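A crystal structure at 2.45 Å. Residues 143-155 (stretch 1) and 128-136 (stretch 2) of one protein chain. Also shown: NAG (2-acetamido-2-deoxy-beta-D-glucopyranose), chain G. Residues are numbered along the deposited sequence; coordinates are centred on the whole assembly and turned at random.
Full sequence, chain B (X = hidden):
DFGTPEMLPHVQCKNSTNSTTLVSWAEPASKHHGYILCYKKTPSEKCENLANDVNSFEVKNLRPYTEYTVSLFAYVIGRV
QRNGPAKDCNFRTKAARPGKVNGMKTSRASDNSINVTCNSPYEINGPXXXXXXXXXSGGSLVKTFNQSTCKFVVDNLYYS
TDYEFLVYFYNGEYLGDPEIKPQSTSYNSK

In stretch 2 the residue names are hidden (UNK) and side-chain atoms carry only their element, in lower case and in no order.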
# COMPACT_ATOMS: atom_id res chain seq x y z
N LYS B 143 -33.09 -1.62 4.50
CA LYS B 143 -32.60 -1.70 3.12
C LYS B 143 -31.19 -2.17 3.11
O LYS B 143 -30.47 -1.97 4.08
CB LYS B 143 -32.64 -0.30 2.44
CG LYS B 143 -34.03 0.35 2.33
CD LYS B 143 -33.92 1.79 1.93
CE LYS B 143 -35.23 2.52 1.74
NZ LYS B 143 -36.03 2.03 0.57
N THR B 144 -30.78 -2.79 2.00
CA THR B 144 -29.42 -3.26 1.76
C THR B 144 -29.03 -3.01 0.29
O THR B 144 -29.87 -3.14 -0.58
CB THR B 144 -29.18 -4.68 2.31
OG1 THR B 144 -27.77 -4.91 2.28
CG2 THR B 144 -29.84 -5.76 1.50
N PHE B 145 -27.74 -2.63 0.04
CA PHE B 145 -27.22 -2.32 -1.30
C PHE B 145 -25.83 -2.87 -1.44
O PHE B 145 -25.09 -2.91 -0.47
CB PHE B 145 -27.14 -0.81 -1.53
CG PHE B 145 -28.38 0.02 -1.32
CD1 PHE B 145 -28.75 0.43 -0.05
CD2 PHE B 145 -29.08 0.52 -2.41
CE1 PHE B 145 -29.90 1.22 0.14
CE2 PHE B 145 -30.22 1.33 -2.22
CZ PHE B 145 -30.63 1.65 -0.95
N ASN B 146 -25.48 -3.28 -2.65
CA ASN B 146 -24.20 -3.88 -3.00
C ASN B 146 -23.78 -3.22 -4.32
O ASN B 146 -24.43 -3.41 -5.34
CB ASN B 146 -24.36 -5.41 -3.15
CG ASN B 146 -23.13 -6.14 -3.59
OD1 ASN B 146 -22.15 -5.54 -4.02
ND2 ASN B 146 -23.14 -7.45 -3.49
N GLN B 147 -22.70 -2.43 -4.28
CA GLN B 147 -22.24 -1.67 -5.44
C GLN B 147 -20.73 -1.65 -5.60
O GLN B 147 -19.98 -1.87 -4.64
CB GLN B 147 -22.74 -0.23 -5.34
CG GLN B 147 -24.21 -0.03 -5.70
CD GLN B 147 -24.75 1.34 -5.32
OE1 GLN B 147 -25.93 1.50 -5.04
NE2 GLN B 147 -23.90 2.37 -5.24
N SER B 148 -20.30 -1.33 -6.83
CA SER B 148 -18.91 -1.12 -7.28
C SER B 148 -18.39 0.21 -6.77
O SER B 148 -17.20 0.32 -6.53
CB SER B 148 -18.88 -1.05 -8.80
OG SER B 148 -19.11 -2.35 -9.30
N THR B 149 -19.27 1.22 -6.68
CA THR B 149 -18.96 2.59 -6.24
C THR B 149 -19.68 2.92 -4.95
O THR B 149 -20.85 2.59 -4.77
CB THR B 149 -19.31 3.62 -7.35
OG1 THR B 149 -20.70 3.50 -7.67
CG2 THR B 149 -18.52 3.42 -8.63
N CYS B 150 -18.99 3.62 -4.07
CA CYS B 150 -19.54 4.00 -2.79
C CYS B 150 -20.29 5.31 -2.88
O CYS B 150 -19.92 6.29 -2.23
CB CYS B 150 -18.46 4.03 -1.72
SG CYS B 150 -19.11 4.07 -0.03
N LYS B 151 -21.36 5.30 -3.68
CA LYS B 151 -22.28 6.41 -3.88
C LYS B 151 -23.70 5.82 -3.93
O LYS B 151 -24.13 5.23 -4.93
CB LYS B 151 -21.92 7.26 -5.11
CG LYS B 151 -21.63 6.49 -6.41
CD LYS B 151 -21.98 7.29 -7.67
CE LYS B 151 -21.86 6.47 -8.94
NZ LYS B 151 -22.13 7.28 -10.16
N PHE B 152 -24.38 5.89 -2.78
CA PHE B 152 -25.72 5.33 -2.59
C PHE B 152 -26.72 6.41 -2.40
O PHE B 152 -26.50 7.33 -1.62
CB PHE B 152 -25.77 4.41 -1.35
CG PHE B 152 -24.74 3.31 -1.32
CD1 PHE B 152 -25.01 2.07 -1.90
CD2 PHE B 152 -23.51 3.49 -0.68
CE1 PHE B 152 -24.05 1.05 -1.86
CE2 PHE B 152 -22.57 2.45 -0.63
CZ PHE B 152 -22.84 1.25 -1.23
N VAL B 153 -27.86 6.27 -3.08
CA VAL B 153 -29.01 7.16 -2.93
C VAL B 153 -30.11 6.30 -2.32
O VAL B 153 -30.52 5.30 -2.90
CB VAL B 153 -29.41 7.98 -4.20
CG1 VAL B 153 -29.18 7.19 -5.49
CG2 VAL B 153 -30.85 8.50 -4.11
N VAL B 154 -30.47 6.63 -1.06
CA VAL B 154 -31.42 5.91 -0.21
C VAL B 154 -32.67 6.73 -0.10
O VAL B 154 -32.76 7.65 0.72
CB VAL B 154 -30.81 5.56 1.18
CG1 VAL B 154 -31.72 4.62 1.95
CG2 VAL B 154 -29.39 4.98 1.08
N ASP B 155 -33.66 6.40 -0.92
CA ASP B 155 -34.90 7.15 -0.96
C ASP B 155 -36.13 6.39 -0.44
O ASP B 155 -36.01 5.25 -0.00
CB ASP B 155 -35.12 7.77 -2.36
CG ASP B 155 -34.99 6.82 -3.54
OD1 ASP B 155 -35.59 5.73 -3.49
OD2 ASP B 155 -34.34 7.21 -4.54
N UNK B 128 -11.35 -8.30 -5.28
CA UNK B 128 -12.41 -7.40 -5.74
C UNK B 128 -12.59 -6.20 -4.83
O UNK B 128 -11.93 -6.08 -3.80
c UNK B 128 -13.66 -9.21 -7.03
o UNK B 128 -13.68 -11.58 -6.83
c UNK B 128 -14.34 -10.52 -6.69
c UNK B 128 -13.72 -8.17 -5.92
o UNK B 128 -15.53 -10.50 -6.32
N UNK B 129 -13.49 -5.29 -5.25
CA UNK B 129 -13.79 -4.07 -4.54
C UNK B 129 -15.28 -3.73 -4.65
O UNK B 129 -15.74 -3.23 -5.69
c UNK B 129 -12.93 -2.93 -5.05
N UNK B 130 -16.06 -4.04 -3.56
CA UNK B 130 -17.50 -3.76 -3.47
C UNK B 130 -17.87 -3.14 -2.16
O UNK B 130 -17.21 -3.35 -1.13
n UNK B 130 -19.92 -5.05 -8.15
c UNK B 130 -18.37 -4.98 -3.81
c UNK B 130 -17.98 -5.56 -5.16
c UNK B 130 -20.71 -5.15 -7.10
n UNK B 130 -20.29 -5.74 -5.99
c UNK B 130 -18.99 -6.41 -5.83
n UNK B 130 -21.93 -4.62 -7.15
N UNK B 131 -18.91 -2.34 -2.21
CA UNK B 131 -19.42 -1.57 -1.10
C UNK B 131 -20.81 -2.06 -0.72
O UNK B 131 -21.73 -2.08 -1.55
c UNK B 131 -15.95 1.37 -0.94
c UNK B 131 -18.04 0.44 -1.75
c UNK B 131 -16.18 0.81 -3.27
c UNK B 131 -17.48 0.39 -3.03
c UNK B 131 -19.43 -0.08 -1.49
o UNK B 131 -14.13 1.70 -2.49
c UNK B 131 -15.42 1.32 -2.22
c UNK B 131 -17.25 0.91 -0.71
N UNK B 132 -20.95 -2.48 0.55
CA UNK B 132 -22.23 -2.97 1.09
C UNK B 132 -22.80 -1.93 2.01
O UNK B 132 -22.16 -1.53 2.97
c UNK B 132 -21.25 -5.39 1.03
c UNK B 132 -21.67 -5.70 -0.35
c UNK B 132 -23.35 -4.84 2.45
c UNK B 132 -22.04 -4.33 1.84
N UNK B 133 -23.99 -1.51 1.73
CA UNK B 133 -24.64 -0.58 2.62
C UNK B 133 -25.89 -1.21 3.24
O UNK B 133 -26.75 -1.72 2.53
c UNK B 133 -25.95 1.67 2.64
c UNK B 133 -26.43 2.77 1.74
c UNK B 133 -25.33 2.26 3.90
c UNK B 133 -24.98 0.74 1.91
N UNK B 134 -25.98 -1.18 4.57
CA UNK B 134 -27.15 -1.59 5.34
C UNK B 134 -27.78 -0.37 5.95
O UNK B 134 -27.10 0.50 6.50
c UNK B 134 -26.37 -4.84 7.18
o UNK B 134 -26.83 -5.98 6.95
c UNK B 134 -26.40 -3.88 6.01
o UNK B 134 -25.92 -4.49 8.29
c UNK B 134 -26.75 -2.51 6.47
N UNK B 135 -29.09 -0.31 5.86
CA UNK B 135 -29.86 0.79 6.41
C UNK B 135 -30.73 0.19 7.52
O UNK B 135 -31.46 -0.77 7.29
c UNK B 135 -31.43 2.74 5.99
c UNK B 135 -30.67 1.57 5.35
c UNK B 135 -29.76 2.05 4.21
N UNK B 136 -30.60 0.74 8.73
CA UNK B 136 -31.35 0.26 9.89
C UNK B 136 -32.18 1.35 10.57
O UNK B 136 -31.84 2.52 10.49
c UNK B 136 -29.80 -1.72 10.40
n UNK B 136 -27.34 -4.22 11.85
c UNK B 136 -28.94 -2.39 11.44
c UNK B 136 -28.36 -3.67 10.92
c UNK B 136 -30.40 -0.42 10.90
C1 NAG G . -22.05 -8.28 -3.92
C2 NAG G . -21.94 -9.55 -3.07
C3 NAG G . -21.03 -10.59 -3.71
C4 NAG G . -21.31 -10.75 -5.20
C5 NAG G . -21.30 -9.41 -5.92
C6 NAG G . -21.68 -9.52 -7.39
C7 NAG G . -21.28 -9.90 -0.68
C8 NAG G . -20.93 -9.19 0.59
N2 NAG G . -21.42 -9.12 -1.78
O3 NAG G . -21.26 -11.86 -3.10
O4 NAG G . -20.33 -11.62 -5.77
O5 NAG G . -22.26 -8.53 -5.31
O6 NAG G . -21.61 -8.27 -8.06
O7 NAG G . -21.41 -11.12 -0.72

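Position 128 carries three side-chain carbons, the last bearing two oxygens, and stays clear of stretch 1; a carboxylate after two further carbons is Glu 128. Position 129 has a single side-chain carbon that makes no close contact with stretch 1, and is Ala 129; its CB stays more than 5 Å away.

At position 130, three carbons lead to a nitrogen and then to a carbon holding two more nitrogens, a guanidinium whose edge meets Asn 146 OD1; this is Arg 130. Its NE donates to Asn 146 OD1 at 2.7 Å, nearly in line, and its NH2 adds a weak bond to Asn 146 O at 3.3 Å. One face of the guanidinium lies against Ser 148 N and Gln 147 C; over the opposite face is NAG O6, 3.4 Å from Arg 130 CZ.

Position 131 shows one carbon, then a six-carbon ring bearing an oxygen, with Cys 150 CB over one face: Tyr 131. That CB is 3.5 Å from Tyr 131 CD1, while Gln 147 O and Ser 148 O lie at the ring edge.

Four carbons at position 132 fork at the first, with one arm two carbons long that ends against the side chain of Asn 146, which identifies Ile 132. The end of this arm, CD1, is 3.6 Å from Asn 146 CG and 3.7 Å from NAG C8, so it packs beside the glycan attachment.

Position 133 also has four carbons, but the fork comes at the second, and they pack against Phe 145, Phe 152 and Val 154, giving Leu 133. Its CB lies over the face of the Phe 152 ring, 3.7 Å from the centroid, and its CD2 reaches Phe 145 CD1 at 3.7 Å and Val 154 CG2 at 3.8 Å.

Position 134 repeats the pattern of three carbons and a carboxylate, lies beside Thr 144, and is Glu 134; its CG is 4.1 Å from Thr 144 OG1. Position 135 has one carbon carrying two others, which meet Val 154 and the edge of the Phe 145 ring: Val 135, whose CG2 approaches Val 154 CG1 at 3.9 Å. Position 136, four carbons in a row ending in nitrogen, with no contact to stretch 1, is Lys 136.

The contact rests on antiparallel pairing of strands 143-147 and 130-136. Phe 145 and Leu 133 exchange two backbone bonds, Phe 145 N to Leu 133 O and Leu 133 N to Phe 145 O, each 2.8 Å. Alternation puts Tyr 131, Leu 133 and Val 135 on the face where Cys 150, Phe 152 and Val 154 return to cover them. On the other face, Asn 146 gives OD1 to Arg 130 and joins NAG C1 through ND2 at 1.4 Å, combining a polar anchor with the glycan linkage.

Stretch 2 (128-136) EARYILEVK
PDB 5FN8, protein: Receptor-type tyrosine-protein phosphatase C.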